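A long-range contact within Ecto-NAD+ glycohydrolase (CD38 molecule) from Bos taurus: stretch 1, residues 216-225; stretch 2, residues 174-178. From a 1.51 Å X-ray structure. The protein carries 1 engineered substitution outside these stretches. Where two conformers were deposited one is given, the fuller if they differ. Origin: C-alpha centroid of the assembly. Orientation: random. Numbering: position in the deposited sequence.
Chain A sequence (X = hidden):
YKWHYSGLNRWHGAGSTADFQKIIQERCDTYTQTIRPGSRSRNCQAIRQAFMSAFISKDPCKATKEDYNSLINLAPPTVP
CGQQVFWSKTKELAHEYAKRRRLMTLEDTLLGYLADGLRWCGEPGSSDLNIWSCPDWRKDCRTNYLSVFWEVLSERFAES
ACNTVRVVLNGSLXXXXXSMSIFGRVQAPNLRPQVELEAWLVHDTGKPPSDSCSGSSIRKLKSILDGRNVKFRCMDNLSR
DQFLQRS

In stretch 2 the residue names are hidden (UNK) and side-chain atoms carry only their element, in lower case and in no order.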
ATOM      1  N   SER A 216     -23.680 -10.162  38.060  1.00  4.29           N
ATOM      2  CA  SER A 216     -22.402 -10.330  38.739  1.00  4.49           C
ATOM      3  C   SER A 216     -21.210 -10.201  37.801  1.00  4.34           C
ATOM      4  O   SER A 216     -20.184  -9.660  38.205  1.00  4.55           O
ATOM      5  CB  SER A 216     -22.324 -11.698  39.417  1.00  4.91           C
ATOM      6  OG  SER A 216     -23.199 -11.732  40.523  1.00  6.11           O
ATOM      7  N   SER A 217     -21.337 -10.704  36.572  1.00  4.42           N
ATOM      8  CA  SER A 217     -20.146 -10.753  35.714  1.00  4.34           C
ATOM      9  C   SER A 217     -19.791  -9.330  35.256  1.00  4.26           C
ATOM     10  O   SER A 217     -18.606  -8.979  35.168  1.00  4.62           O
ATOM     11  CB  SER A 217     -20.298 -11.733  34.545  1.00  4.65           C
ATOM     12  OG  SER A 217     -21.076 -11.179  33.513  1.00  4.97           O
ATOM     13  N   ILE A 218     -20.801  -8.502  34.978  1.00  4.41           N
ATOM     14  CA  ILE A 218     -20.514  -7.111  34.618  1.00  4.41           C
ATOM     15  C   ILE A 218     -19.931  -6.345  35.811  1.00  4.61           C
ATOM     16  O   ILE A 218     -19.084  -5.457  35.628  1.00  4.93           O
ATOM     17  CB  ILE A 218     -21.735  -6.408  33.996  1.00  4.43           C
ATOM     18  CG1 ILE A 218     -21.991  -7.016  32.608  1.00  4.70           C
ATOM     19  CG2 ILE A 218     -21.464  -4.891  33.905  1.00  4.81           C
ATOM     20  CD1 ILE A 218     -20.877  -6.659  31.560  1.00  5.09           C
ATOM     21  N   ARG A 219     -20.335  -6.721  37.033  1.00  4.58           N
ATOM     22  CA  ARG A 219     -19.707  -6.139  38.225  1.00  4.81           C
ATOM     23  C   ARG A 219     -18.200  -6.401  38.222  1.00  4.98           C
ATOM     24  O   ARG A 219     -17.401  -5.512  38.571  1.00  5.31           O
ATOM     25  CB  ARG A 219     -20.342  -6.718  39.495  1.00  4.76           C
ATOM     26  CG  ARG A 219     -19.925  -5.949  40.728  1.00  6.43           C
ATOM     27  CD  ARG A 219     -20.388  -6.683  41.974  1.00  8.24           C
ATOM     28  NE  ARG A 219     -19.834  -6.143  43.210  1.00  9.49           N
ATOM     29  CZ  ARG A 219     -19.654  -6.874  44.305  1.00 10.00           C
ATOM     30  NH1 ARG A 219     -19.969  -8.170  44.285  1.00 10.67           N
ATOM     31  NH2 ARG A 219     -19.151  -6.325  45.409  1.00 10.54           N
ATOM     32  N   LYS A 220     -17.799  -7.605  37.821  1.00  4.87           N
ATOM     33  CA  LYS A 220     -16.377  -7.925  37.728  1.00  5.06           C
ATOM     34  C   LYS A 220     -15.664  -7.034  36.722  1.00  5.05           C
ATOM     35  O   LYS A 220     -14.542  -6.600  36.956  1.00  5.38           O
ATOM     36  CB  LYS A 220     -16.153  -9.391  37.340  1.00  5.33           C
ATOM     37  CG  LYS A 220     -16.524 -10.373  38.434  1.00  6.31           C
ATOM     38  CD  LYS A 220     -16.308 -11.826  37.977  1.00  7.24           C
ATOM     39  CE  LYS A 220     -16.716 -12.770  39.135  1.00  8.82           C
ATOM     40  NZ  LYS A 220     -16.907 -14.184  38.680  1.00  9.47           N
ATOM     41  N   LEU A 221     -16.311  -6.776  35.586  1.00  4.57           N
ATOM     42  CA  LEU A 221     -15.731  -5.894  34.580  1.00  4.38           C
ATOM     43  C   LEU A 221     -15.617  -4.481  35.125  1.00  4.52           C
ATOM     44  O   LEU A 221     -14.602  -3.808  34.928  1.00  4.91           O
ATOM     45  CB  LEU A 221     -16.581  -5.906  33.287  1.00  4.42           C
ATOM     46  CG  LEU A 221     -16.177  -4.888  32.216  1.00  4.46           C
ATOM     47  CD1 LEU A 221     -14.727  -5.181  31.806  1.00  4.92           C
ATOM     48  CD2 LEU A 221     -17.112  -5.011  31.006  1.00  4.71           C
ATOM     49  N   LYS A 222     -16.672  -4.017  35.785  1.00  4.33           N
ATOM     50  CA  LYS A 222     -16.672  -2.691  36.394  1.00  4.67           C
ATOM     51  C   LYS A 222     -15.470  -2.556  37.321  1.00  5.06           C
ATOM     52  O   LYS A 222     -14.761  -1.544  37.318  1.00  5.18           O
ATOM     53  CB  LYS A 222     -17.978  -2.464  37.171  1.00  5.01           C
ATOM     54  CG  LYS A 222     -18.076  -1.177  38.015  1.00  6.50           C
ATOM     55  CD  LYS A 222     -18.188   0.071  37.186  1.00  7.80           C
ATOM     56  CE  LYS A 222     -18.375   1.312  38.089  1.00  8.56           C
ATOM     57  NZ  LYS A 222     -18.143   2.560  37.284  1.00  9.56           N
ATOM     58  N   SER A 223     -15.239  -3.585  38.135  1.00  5.31           N
ATOM     59  CA  SER A 223     -14.125  -3.539  39.079  0.50  5.36           C
ATOM     60  C   SER A 223     -12.791  -3.399  38.350  1.00  5.37           C
ATOM     61  O   SER A 223     -11.908  -2.631  38.767  1.00  5.64           O
ATOM     62  CB  SER A 223     -14.139  -4.776  39.991  0.50  5.52           C
ATOM     63  OG  SER A 223     -12.973  -4.834  40.795  0.50  5.73           O
ATOM     64  N   ILE A 224     -12.631  -4.119  37.233  1.00  4.83           N
ATOM     65  CA  ILE A 224     -11.401  -4.020  36.450  1.00  5.14           C
ATOM     66  C   ILE A 224     -11.253  -2.589  35.909  1.00  5.22           C
ATOM     67  O   ILE A 224     -10.184  -1.987  36.004  1.00  5.08           O
ATOM     68  CB  ILE A 224     -11.381  -5.035  35.295  1.00  5.52           C
ATOM     69  CG1 ILE A 224     -11.277  -6.470  35.856  1.00  5.06           C
ATOM     70  CG2 ILE A 224     -10.239  -4.727  34.324  1.00  5.11           C
ATOM     71  CD1 ILE A 224     -11.475  -7.545  34.798  1.00  6.03           C
ATOM     72  N   LEU A 225     -12.335  -2.047  35.339  1.00  5.05           N
ATOM     73  CA  LEU A 225     -12.276  -0.709  34.751  1.00  4.95           C
ATOM     74  C   LEU A 225     -12.020   0.367  35.810  1.00  5.08           C
ATOM     75  O   LEU A 225     -11.242   1.295  35.579  1.00  5.41           O
ATOM     76  CB  LEU A 225     -13.556  -0.413  33.981  1.00  4.63           C
ATOM     77  CG  LEU A 225     -13.765  -1.431  32.860  1.00  4.61           C
ATOM     78  CD1 LEU A 225     -15.104  -1.137  32.155  1.00  4.54           C
ATOM     79  CD2 LEU A 225     -12.606  -1.398  31.840  1.00  4.90           C
ATOM     80  N   UNK A 174     -25.315 -16.629  30.203  1.00  7.34           N
ATOM     81  CA  UNK A 174     -25.516 -16.437  31.636  1.00  7.79           C
ATOM     82  C   UNK A 174     -24.553 -15.384  32.181  1.00  7.37           C
ATOM     83  O   UNK A 174     -24.935 -14.545  32.994  1.00  7.56           O
ATOM     84  c   UNK A 174     -27.596 -17.641  33.558  1.00 11.18           C
ATOM     85  c   UNK A 174     -25.344 -17.764  32.399  1.00  8.21           C
ATOM     86  o   UNK A 174     -28.198 -16.796  34.255  1.00 12.14           O
ATOM     87  o   UNK A 174     -28.185 -18.359  32.714  1.00 12.29           O
ATOM     88  c   UNK A 174     -26.084 -17.796  33.734  1.00  9.75           C
ATOM     89  N   UNK A 175     -23.323 -15.410  31.680  1.00  7.18           N
ATOM     90  CA  UNK A 175     -22.338 -14.407  32.048  1.00  6.79           C
ATOM     91  C   UNK A 175     -21.728 -13.717  30.844  1.00  6.05           C
ATOM     92  O   UNK A 175     -20.846 -14.250  30.177  1.00  6.41           O
ATOM     93  c   UNK A 175     -21.277 -15.005  32.963  1.00  7.32           C
ATOM     94  n   UNK A 175     -22.477 -14.674  35.056  1.00  8.60           N
ATOM     95  o   UNK A 175     -21.881 -16.763  34.476  1.00 10.89           O
ATOM     96  c   UNK A 175     -21.887 -15.548  34.246  1.00  8.13           C
ATOM     97  N   UNK A 176     -22.211 -12.512  30.586  1.00  5.42           N
ATOM     98  CA  UNK A 176     -21.757 -11.779  29.391  1.00  4.85           C
ATOM     99  C   UNK A 176     -20.276 -11.406  29.480  1.00  5.10           C
ATOM    100  O   UNK A 176     -19.613 -11.237  28.453  1.00  5.42           O
ATOM    101  c   UNK A 176     -22.608 -10.518  29.180  1.00  4.75           C
ATOM    102  N   UNK A 177     -19.761 -11.246  30.703  1.00  4.67           N
ATOM    103  CA  UNK A 177     -18.331 -11.011  30.916  1.00  4.54           C
ATOM    104  C   UNK A 177     -17.699 -12.260  31.512  1.00  4.75           C
ATOM    105  O   UNK A 177     -18.089 -12.698  32.599  1.00  4.88           O
ATOM    106  c   UNK A 177     -14.387  -8.906  31.302  1.00  3.82           C
ATOM    107  c   UNK A 177     -18.054  -9.826  31.859  1.00  4.36           C
ATOM    108  c   UNK A 177     -15.766  -9.100  31.099  1.00  4.40           C
ATOM    109  c   UNK A 177     -13.825  -9.232  32.529  1.00  4.25           C
ATOM    110  c   UNK A 177     -14.630  -9.724  33.537  1.00  4.65           C
ATOM    111  c   UNK A 177     -15.991  -9.926  33.320  1.00  4.61           C
ATOM    112  c   UNK A 177     -16.577  -9.609  32.106  1.00  4.19           C
ATOM    113  N   UNK A 178     -16.742 -12.829  30.788  1.00  5.11           N
ATOM    114  CA  UNK A 178     -16.033 -14.028  31.243  1.00  5.57           C
ATOM    115  C   UNK A 178     -14.605 -13.619  31.546  1.00  5.61           C
ATOM    116  O   UNK A 178     -13.851 -13.239  30.638  1.00  5.33           O
ATOM    117  c   UNK A 178     -16.083 -15.062  30.125  1.00  5.91           C
ATOM    118  c   UNK A 178     -15.301 -16.336  30.432  1.00  7.03           C
ATOM    119  o   UNK A 178     -15.294 -17.202  29.532  1.00  9.17           O
ATOM    120  o   UNK A 178     -14.708 -16.464  31.516  1.00  7.28           O
TER
HETATM  121  O   HOH W   1     -23.435 -12.305  35.295  1.00  6.99           O

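Position 174 carries five side-chain atoms beyond the backbone: three carbons in a row, the third bearing two oxygens. Nothing here touches the helix of residues 216-225; the nearest approach is from CB of position 174 to OG of Ser217, 7.9 Å. A two-carbon chain ending in a carboxylate is glutamate, so this is Glu174. It lies exposed, where a charged group can keep its solvation, and it leads into the contact without joining it.

Position 175 has two side-chain carbons, the second carrying one oxygen and one nitrogen. Its CA-to-CB bond points sideways to the helix, yet the planar group reaches the first turn: the side-chain nitrogen lies 3.7 Å from CB of Ser217. A carboxamide one carbon from CA identifies Asn175. The amide nitrogen also donates to water 1, with 2.6 Å between ND2 and the water oxygen, and the same water accepts from the backbone of stretch 1, at 2.9 Å from N of Ser217. Near the start of a helix, a backbone NH has no carbonyl one turn earlier within this stretch to bond to; here the water takes it up and ties it to the asparagine. A short side chain with an NH to give suits this exposed margin.

At position 176 there is a single side-chain carbon. The methyl points sideways, and CB of position 176 comes within 4.6 Å of OG of Ser217. The closest contact comes from the backbone instead, where N of position 176 lies 3.4 Å from OG of Ser217, at an angle too poor for a hydrogen bond. With one carbon, the residue is Ala176. A small apolar group fits this buried position, and the chain passes close to the serine.

Position 177 shows one carbon followed by a ring of six carbons, with no oxygen on it. The ring approaches residues 217, 220, 221 and 224, one side of the helix. This is Phe177. CB of Leu221 sits over one face, 3.9 Å from the centroid of the Phe177 ring and 11° off the normal, a CH-pi contact. CD1 of Leu221 reaches CE1 of Phe177 at 3.8 Å, and CD1 of Ile224 lies 3.7 Å from CZ of Phe177. CD1 of Ile218 meets CB of Phe177 at 4.3 Å. A broad, wholly apolar ring matches this largely aliphatic surface.

Position 178 has two side-chain carbons, the second with two oxygens. Its CA-to-CB bond points away from the helix, which it does not touch. This short carboxylate is Asp178, and its oxygens find hydrogen-bonding partners elsewhere in the structure.

The contact thus rests on Phe177 and Ser217, whose CA atoms are 5.1 Å apart. N of Phe177 donates to OG of Ser217 at 3.1 Å, with an angle of 161°, the one direct hydrogen bond between the stretches. It anchors the loop backbone at the first turn, while the aromatic ring extends along the helix to Ile224 and the water joins Asn175 to the same turn.

Stretch 2 (174-178) ENAFD
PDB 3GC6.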